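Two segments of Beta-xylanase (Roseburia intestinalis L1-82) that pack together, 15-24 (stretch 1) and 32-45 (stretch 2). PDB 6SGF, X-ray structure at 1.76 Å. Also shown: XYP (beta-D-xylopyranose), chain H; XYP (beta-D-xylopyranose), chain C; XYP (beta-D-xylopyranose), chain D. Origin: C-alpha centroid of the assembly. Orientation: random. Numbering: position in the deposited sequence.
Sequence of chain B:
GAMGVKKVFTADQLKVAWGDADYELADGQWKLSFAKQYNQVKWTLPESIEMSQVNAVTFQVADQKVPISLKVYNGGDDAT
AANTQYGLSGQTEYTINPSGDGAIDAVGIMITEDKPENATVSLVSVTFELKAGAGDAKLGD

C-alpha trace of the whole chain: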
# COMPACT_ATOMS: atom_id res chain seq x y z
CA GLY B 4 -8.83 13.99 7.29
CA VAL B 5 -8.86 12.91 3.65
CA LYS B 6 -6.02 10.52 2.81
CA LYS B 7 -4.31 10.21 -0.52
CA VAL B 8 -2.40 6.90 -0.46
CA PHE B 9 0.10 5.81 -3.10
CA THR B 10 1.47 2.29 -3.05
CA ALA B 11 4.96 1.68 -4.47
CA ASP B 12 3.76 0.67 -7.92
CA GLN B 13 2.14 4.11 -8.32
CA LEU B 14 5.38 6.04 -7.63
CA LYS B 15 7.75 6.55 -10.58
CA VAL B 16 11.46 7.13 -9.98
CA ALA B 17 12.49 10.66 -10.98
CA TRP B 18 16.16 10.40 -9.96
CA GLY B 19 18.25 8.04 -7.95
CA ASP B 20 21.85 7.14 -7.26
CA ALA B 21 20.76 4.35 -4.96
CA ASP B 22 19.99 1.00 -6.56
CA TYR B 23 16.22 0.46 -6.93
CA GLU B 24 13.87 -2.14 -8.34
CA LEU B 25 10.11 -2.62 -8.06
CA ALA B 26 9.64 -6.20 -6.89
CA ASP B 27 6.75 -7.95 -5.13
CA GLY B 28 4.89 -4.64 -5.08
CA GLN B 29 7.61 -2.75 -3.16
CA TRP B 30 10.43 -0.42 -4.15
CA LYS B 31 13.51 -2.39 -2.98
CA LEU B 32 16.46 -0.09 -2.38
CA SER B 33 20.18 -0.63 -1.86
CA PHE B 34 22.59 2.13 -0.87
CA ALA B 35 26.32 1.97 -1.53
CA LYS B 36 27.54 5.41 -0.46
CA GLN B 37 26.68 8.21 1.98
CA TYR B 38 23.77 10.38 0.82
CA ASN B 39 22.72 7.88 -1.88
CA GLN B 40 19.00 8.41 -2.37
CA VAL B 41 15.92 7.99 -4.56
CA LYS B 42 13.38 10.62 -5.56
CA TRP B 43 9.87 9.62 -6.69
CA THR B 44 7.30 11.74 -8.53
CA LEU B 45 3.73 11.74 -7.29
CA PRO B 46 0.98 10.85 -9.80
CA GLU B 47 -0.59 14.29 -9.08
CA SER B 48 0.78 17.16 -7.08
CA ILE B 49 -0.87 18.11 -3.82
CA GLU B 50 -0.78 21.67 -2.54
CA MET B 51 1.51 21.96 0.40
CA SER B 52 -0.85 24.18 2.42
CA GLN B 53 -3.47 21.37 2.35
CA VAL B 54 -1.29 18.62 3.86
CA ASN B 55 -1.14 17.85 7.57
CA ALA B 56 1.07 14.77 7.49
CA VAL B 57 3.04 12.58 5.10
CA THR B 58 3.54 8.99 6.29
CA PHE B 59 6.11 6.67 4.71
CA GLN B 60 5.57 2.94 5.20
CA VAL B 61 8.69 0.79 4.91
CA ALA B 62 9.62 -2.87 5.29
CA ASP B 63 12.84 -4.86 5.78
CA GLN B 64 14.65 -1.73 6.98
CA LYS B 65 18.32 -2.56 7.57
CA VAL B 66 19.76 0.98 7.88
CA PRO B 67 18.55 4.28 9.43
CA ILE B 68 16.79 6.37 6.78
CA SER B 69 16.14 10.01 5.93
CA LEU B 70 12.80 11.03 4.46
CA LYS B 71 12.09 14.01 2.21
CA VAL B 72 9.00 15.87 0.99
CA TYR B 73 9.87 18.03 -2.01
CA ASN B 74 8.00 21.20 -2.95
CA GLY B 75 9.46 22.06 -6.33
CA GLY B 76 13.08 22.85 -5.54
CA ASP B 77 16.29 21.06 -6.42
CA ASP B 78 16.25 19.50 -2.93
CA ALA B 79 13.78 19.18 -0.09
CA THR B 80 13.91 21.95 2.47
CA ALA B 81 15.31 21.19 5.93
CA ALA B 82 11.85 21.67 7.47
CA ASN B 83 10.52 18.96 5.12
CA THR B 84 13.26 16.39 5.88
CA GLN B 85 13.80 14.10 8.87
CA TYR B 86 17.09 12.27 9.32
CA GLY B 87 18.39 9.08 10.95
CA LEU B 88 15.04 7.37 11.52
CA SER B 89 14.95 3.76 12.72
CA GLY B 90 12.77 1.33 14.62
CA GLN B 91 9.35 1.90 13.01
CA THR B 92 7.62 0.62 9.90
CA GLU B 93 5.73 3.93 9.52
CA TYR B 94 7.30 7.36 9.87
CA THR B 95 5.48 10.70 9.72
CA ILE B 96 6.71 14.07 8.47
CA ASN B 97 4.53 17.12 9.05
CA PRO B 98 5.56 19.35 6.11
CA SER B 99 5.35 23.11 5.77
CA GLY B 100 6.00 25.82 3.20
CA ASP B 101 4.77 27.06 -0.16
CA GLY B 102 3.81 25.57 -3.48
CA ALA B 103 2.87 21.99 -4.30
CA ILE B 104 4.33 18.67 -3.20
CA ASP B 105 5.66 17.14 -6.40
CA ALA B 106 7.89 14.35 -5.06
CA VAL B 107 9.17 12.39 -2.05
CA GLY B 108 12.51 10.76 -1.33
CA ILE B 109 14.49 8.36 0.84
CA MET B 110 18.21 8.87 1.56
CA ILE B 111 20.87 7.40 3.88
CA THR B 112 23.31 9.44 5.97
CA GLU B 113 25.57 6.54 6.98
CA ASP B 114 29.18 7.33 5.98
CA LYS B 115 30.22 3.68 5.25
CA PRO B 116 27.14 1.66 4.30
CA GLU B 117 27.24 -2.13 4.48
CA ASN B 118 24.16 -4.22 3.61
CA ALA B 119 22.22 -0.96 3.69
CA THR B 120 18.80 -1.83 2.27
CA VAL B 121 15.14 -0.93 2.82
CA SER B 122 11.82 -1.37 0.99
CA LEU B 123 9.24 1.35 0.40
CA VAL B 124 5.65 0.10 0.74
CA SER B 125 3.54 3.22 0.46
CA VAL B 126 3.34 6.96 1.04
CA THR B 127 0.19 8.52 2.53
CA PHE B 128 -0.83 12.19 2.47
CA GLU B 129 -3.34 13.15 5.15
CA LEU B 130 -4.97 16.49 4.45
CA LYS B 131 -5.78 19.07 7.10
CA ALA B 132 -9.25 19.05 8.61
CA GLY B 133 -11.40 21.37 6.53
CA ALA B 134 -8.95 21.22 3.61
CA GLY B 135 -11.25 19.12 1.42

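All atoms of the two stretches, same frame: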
# COMPACT_ATOMS: atom_id res chain seq x y z
N LYS B 15 6.72 6.71 -9.54
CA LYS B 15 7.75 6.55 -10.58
C LYS B 15 9.05 7.21 -10.14
O LYS B 15 8.99 8.25 -9.57
CB LYS B 15 7.31 7.19 -11.88
CG LYS B 15 6.67 6.21 -12.83
CD LYS B 15 5.20 6.14 -12.69
CE LYS B 15 4.60 5.01 -13.51
NZ LYS B 15 3.96 4.00 -12.64
N VAL B 16 10.18 6.59 -10.41
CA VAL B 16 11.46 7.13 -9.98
C VAL B 16 11.81 8.33 -10.87
O VAL B 16 11.87 8.22 -12.10
CB VAL B 16 12.58 6.09 -10.02
CG1 VAL B 16 13.95 6.77 -9.70
CG2 VAL B 16 12.34 4.96 -9.02
N ALA B 17 12.05 9.47 -10.24
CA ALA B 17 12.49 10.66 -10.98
C ALA B 17 14.01 10.72 -11.10
O ALA B 17 14.56 11.13 -12.13
CB ALA B 17 11.99 11.94 -10.29
N TRP B 18 14.71 10.30 -10.05
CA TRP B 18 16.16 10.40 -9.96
C TRP B 18 16.59 9.46 -8.85
O TRP B 18 15.87 9.29 -7.86
CB TRP B 18 16.61 11.83 -9.65
CG TRP B 18 18.08 12.12 -9.74
CD1 TRP B 18 18.75 12.61 -10.84
CD2 TRP B 18 19.07 11.99 -8.70
NE1 TRP B 18 20.08 12.80 -10.54
CE2 TRP B 18 20.30 12.43 -9.23
CE3 TRP B 18 19.03 11.54 -7.38
CZ2 TRP B 18 21.49 12.42 -8.50
CZ3 TRP B 18 20.20 11.55 -6.64
CH2 TRP B 18 21.42 11.99 -7.21
N GLY B 19 17.72 8.83 -9.04
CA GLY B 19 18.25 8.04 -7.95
C GLY B 19 19.66 7.54 -8.16
O GLY B 19 19.94 6.89 -9.17
N ASP B 20 20.55 7.79 -7.20
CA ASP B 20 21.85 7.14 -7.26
C ASP B 20 21.95 5.93 -6.34
O ASP B 20 22.96 5.22 -6.35
CB ASP B 20 22.98 8.14 -6.95
CG ASP B 20 22.78 8.93 -5.67
OD1 ASP B 20 21.80 8.70 -4.90
OD2 ASP B 20 23.63 9.81 -5.42
N ALA B 21 20.91 5.67 -5.55
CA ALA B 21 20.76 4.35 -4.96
C ALA B 21 20.36 3.34 -6.04
O ALA B 21 19.94 3.71 -7.14
CB ALA B 21 19.71 4.37 -3.85
N ASP B 22 20.49 2.06 -5.71
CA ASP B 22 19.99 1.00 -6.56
C ASP B 22 18.53 0.73 -6.19
O ASP B 22 18.21 0.68 -5.01
CB ASP B 22 20.82 -0.25 -6.37
CG ASP B 22 20.81 -1.15 -7.57
OD1 ASP B 22 20.08 -0.92 -8.56
OD2 ASP B 22 21.57 -2.12 -7.54
N TYR B 23 17.66 0.62 -7.20
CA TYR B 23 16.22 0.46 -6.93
C TYR B 23 15.60 -0.50 -7.94
O TYR B 23 15.96 -0.51 -9.12
CB TYR B 23 15.49 1.81 -6.98
CG TYR B 23 15.81 2.63 -8.20
CD1 TYR B 23 15.13 2.45 -9.40
CD2 TYR B 23 16.80 3.59 -8.16
CE1 TYR B 23 15.45 3.20 -10.52
CE2 TYR B 23 17.12 4.33 -9.27
CZ TYR B 23 16.46 4.13 -10.44
OH TYR B 23 16.80 4.90 -11.54
N GLU B 24 14.65 -1.30 -7.47
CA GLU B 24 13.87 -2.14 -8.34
C GLU B 24 12.52 -2.33 -7.68
O GLU B 24 12.44 -2.42 -6.45
CB GLU B 24 14.55 -3.51 -8.58
CG GLU B 24 14.75 -4.31 -7.32
CD GLU B 24 15.90 -5.29 -7.43
OE1 GLU B 24 15.67 -6.49 -7.19
OE2 GLU B 24 17.04 -4.86 -7.77
N LEU B 32 15.37 -1.03 -2.22
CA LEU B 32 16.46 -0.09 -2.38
C LEU B 32 17.73 -0.64 -1.75
O LEU B 32 17.69 -1.32 -0.71
CB LEU B 32 16.13 1.27 -1.75
CG LEU B 32 14.74 1.84 -2.03
CD1 LEU B 32 14.58 3.12 -1.20
CD2 LEU B 32 14.50 2.08 -3.50
N SER B 33 18.86 -0.31 -2.38
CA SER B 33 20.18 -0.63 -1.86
C SER B 33 21.08 0.60 -1.98
O SER B 33 21.15 1.21 -3.05
CB SER B 33 20.80 -1.82 -2.60
OG SER B 33 21.83 -2.35 -1.80
N PHE B 34 21.79 0.91 -0.91
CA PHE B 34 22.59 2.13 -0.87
C PHE B 34 24.06 1.76 -0.70
O PHE B 34 24.42 1.02 0.22
CB PHE B 34 22.20 3.04 0.28
CG PHE B 34 20.75 3.34 0.36
CD1 PHE B 34 19.93 2.55 1.16
CD2 PHE B 34 20.22 4.43 -0.27
CE1 PHE B 34 18.58 2.83 1.27
CE2 PHE B 34 18.87 4.75 -0.15
CZ PHE B 34 18.06 3.94 0.65
N ALA B 35 24.90 2.29 -1.57
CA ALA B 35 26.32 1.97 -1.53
C ALA B 35 27.17 3.07 -0.91
O ALA B 35 28.24 2.78 -0.37
CB ALA B 35 26.80 1.70 -2.96
N LYS B 36 26.72 4.31 -0.99
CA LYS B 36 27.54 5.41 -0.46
C LYS B 36 26.67 6.37 0.34
O LYS B 36 25.48 6.39 0.17
CB LYS B 36 28.20 6.19 -1.59
CG LYS B 36 29.51 6.85 -1.23
CD LYS B 36 29.52 8.37 -1.19
CE LYS B 36 30.87 8.94 -0.78
NZ LYS B 36 31.23 8.68 0.63
N GLN B 37 27.33 7.17 1.17
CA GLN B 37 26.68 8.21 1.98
C GLN B 37 25.90 9.13 1.04
O GLN B 37 26.39 9.52 0.03
CB GLN B 37 27.70 9.03 2.77
CG GLN B 37 27.08 9.86 3.86
CD GLN B 37 28.07 10.64 4.68
OE1 GLN B 37 29.10 11.06 4.19
NE2 GLN B 37 27.75 10.82 5.94
N TYR B 38 24.69 9.44 1.46
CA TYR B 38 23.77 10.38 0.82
C TYR B 38 23.18 9.82 -0.48
O TYR B 38 22.41 10.54 -1.15
CB TYR B 38 24.39 11.77 0.52
CG TYR B 38 24.86 12.45 1.80
CD1 TYR B 38 24.05 12.49 2.92
CD2 TYR B 38 26.11 13.05 1.88
CE1 TYR B 38 24.48 13.07 4.10
CE2 TYR B 38 26.55 13.65 3.08
CZ TYR B 38 25.72 13.66 4.17
OH TYR B 38 26.09 14.25 5.36
N ASN B 39 23.47 8.56 -0.83
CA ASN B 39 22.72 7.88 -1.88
C ASN B 39 21.22 7.98 -1.55
O ASN B 39 20.81 7.88 -0.39
CB ASN B 39 23.09 6.39 -1.97
CG ASN B 39 24.28 6.07 -2.90
OD1 ASN B 39 24.63 4.90 -3.06
ND2 ASN B 39 24.89 7.08 -3.49
N GLN B 40 20.41 8.12 -2.58
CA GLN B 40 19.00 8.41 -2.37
C GLN B 40 18.20 8.14 -3.64
O GLN B 40 18.75 7.96 -4.75
CB GLN B 40 18.80 9.86 -1.93
CG GLN B 40 19.15 10.82 -3.03
CD GLN B 40 19.11 12.26 -2.57
OE1 GLN B 40 18.07 12.77 -2.14
NE2 GLN B 40 20.25 12.91 -2.65
N VAL B 41 16.87 8.12 -3.46
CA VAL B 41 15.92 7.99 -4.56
C VAL B 41 14.89 9.09 -4.40
O VAL B 41 14.55 9.48 -3.28
CB VAL B 41 15.22 6.61 -4.57
CG1 VAL B 41 14.26 6.49 -5.76
CG2 VAL B 41 16.23 5.52 -4.61
N LYS B 42 14.43 9.62 -5.52
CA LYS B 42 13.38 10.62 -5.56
C LYS B 42 12.26 10.08 -6.44
O LYS B 42 12.53 9.64 -7.56
CB LYS B 42 13.89 11.95 -6.11
CG LYS B 42 12.78 12.95 -6.34
CD LYS B 42 13.34 14.26 -6.95
CE LYS B 42 12.26 15.27 -7.18
NZ LYS B 42 12.78 16.55 -7.77
N TRP B 43 11.03 10.08 -5.94
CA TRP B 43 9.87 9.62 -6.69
C TRP B 43 8.89 10.76 -6.96
O TRP B 43 8.56 11.52 -6.04
CB TRP B 43 9.10 8.53 -5.96
CG TRP B 43 9.75 7.23 -5.72
CD1 TRP B 43 9.67 6.10 -6.49
CD2 TRP B 43 10.51 6.88 -4.57
NE1 TRP B 43 10.38 5.07 -5.89
CE2 TRP B 43 10.89 5.52 -4.71
CE3 TRP B 43 10.93 7.58 -3.43
CZ2 TRP B 43 11.64 4.86 -3.76
CZ3 TRP B 43 11.69 6.93 -2.49
CH2 TRP B 43 12.03 5.58 -2.65
N THR B 44 8.35 10.80 -8.17
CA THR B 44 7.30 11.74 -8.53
C THR B 44 5.94 11.21 -8.12
O THR B 44 5.66 10.01 -8.23
CB THR B 44 7.31 12.01 -10.04
OG1 THR B 44 8.63 12.37 -10.48
CG2 THR B 44 6.33 13.17 -10.37
N LEU B 45 5.09 12.11 -7.64
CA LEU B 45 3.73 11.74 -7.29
C LEU B 45 2.86 11.71 -8.55
O LEU B 45 3.11 12.46 -9.49
CB LEU B 45 3.16 12.72 -6.29
CG LEU B 45 3.86 12.83 -4.92
CD1 LEU B 45 3.01 13.79 -4.09
CD2 LEU B 45 4.02 11.45 -4.29
C1 XYP H . 22.90 15.69 -1.00
C2 XYP H . 21.51 15.42 -0.43
C3 XYP H . 21.32 16.21 0.82
C4 XYP H . 22.49 16.06 1.78
C5 XYP H . 23.85 16.35 1.13
O2 XYP H . 20.54 15.68 -1.44
O3 XYP H . 20.11 15.73 1.47
O4 XYP H . 22.25 16.99 2.85
O5 XYP H . 23.97 15.42 0.00
O1 XYP C . 26.12 15.18 -6.43
C1 XYP C . 25.32 14.66 -5.45
C2 XYP C . 26.14 14.46 -4.17
C3 XYP C . 25.34 14.11 -2.97
C4 XYP C . 24.19 15.07 -2.95
C5 XYP C . 23.32 15.09 -4.21
O2 XYP C . 27.07 13.40 -4.45
O3 XYP C . 26.11 14.29 -1.74
O4 XYP C . 23.37 14.71 -1.87
O5 XYP C . 24.15 15.58 -5.33
C1 XYP D . 22.76 16.80 4.12
C2 XYP D . 22.61 18.06 4.96
C3 XYP D . 23.06 17.87 6.37
C4 XYP D . 22.35 16.69 6.94
C5 XYP D . 22.43 15.44 6.06
O2 XYP D . 23.39 19.12 4.40
O3 XYP D . 22.66 19.02 7.14
O4 XYP D . 22.94 16.27 8.17
O5 XYP D . 21.91 15.71 4.73
O HOH W 1 3.88 8.60 -10.01
O HOH W 2 22.73 11.60 -3.38

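Antiparallel strands need not keep perfect register to remain bonded, and this contact in a Roseburia beta-xylanase shows how a bulge absorbs a one-residue shift and a side chain maintains the bonding where the strand gives way to loop. The shortest hydrogen bond between the two stretches runs from A17 N to K42 O, at 2.7 Å. The same acceptor also receives a weak bond from W18 N, 3.4 Å from K42 O, so two successive amides of one strand converge on a single carbonyl. This is the signature of a beta bulge, and the register shifts by one residue between V16 and W18. K42 N answers with a bond to W18 O at 2.8 Å. On the other side, T44 N bonds to K15 O at 3.0 Å, while a water links K15 N, weakly, to T44 O.

Beyond G19 the chain turns, and an aspartate takes over a backbone role. D20, with chi1 in the p well, brings OD1 to 2.8 Å from Q40 N and accepts a hydrogen bond from it, while A21 N returns a nearly linear bond to Q40 O at 3.2 Å. The strand at D22 and Y23 then pairs with the one at L32 and S33 through a reciprocal couple, D22 N to S33 O and S33 N to D22 O, both 2.9 Å.

A water extends the polar network. It donates to D20 OD2 and Y38 O and accepts from Q40 NE2, which also donates to O2 of the chain H xylose at 3.0 Å. The Y38 ring lays one face against that same sugar, so the type II turn from K36 to N39, through Y38, and the strand residue Q40 just after it both meet the sugar.

Apolar packing completes the contact. A21 CB, pointing toward the other stretch, sits 3.6 Å from F34 CD2 and 3.7 Å from V41 CG2. Y23 CB meets L32 CD2 at 3.6 Å. At G19, a modelled CB would lie 3.0 Å from Y23 CE2, a clash that the glycine avoids. At the V16-W43 pair, just before the bulge, V16 CG2 approaches W43 CD1 at 3.9 Å.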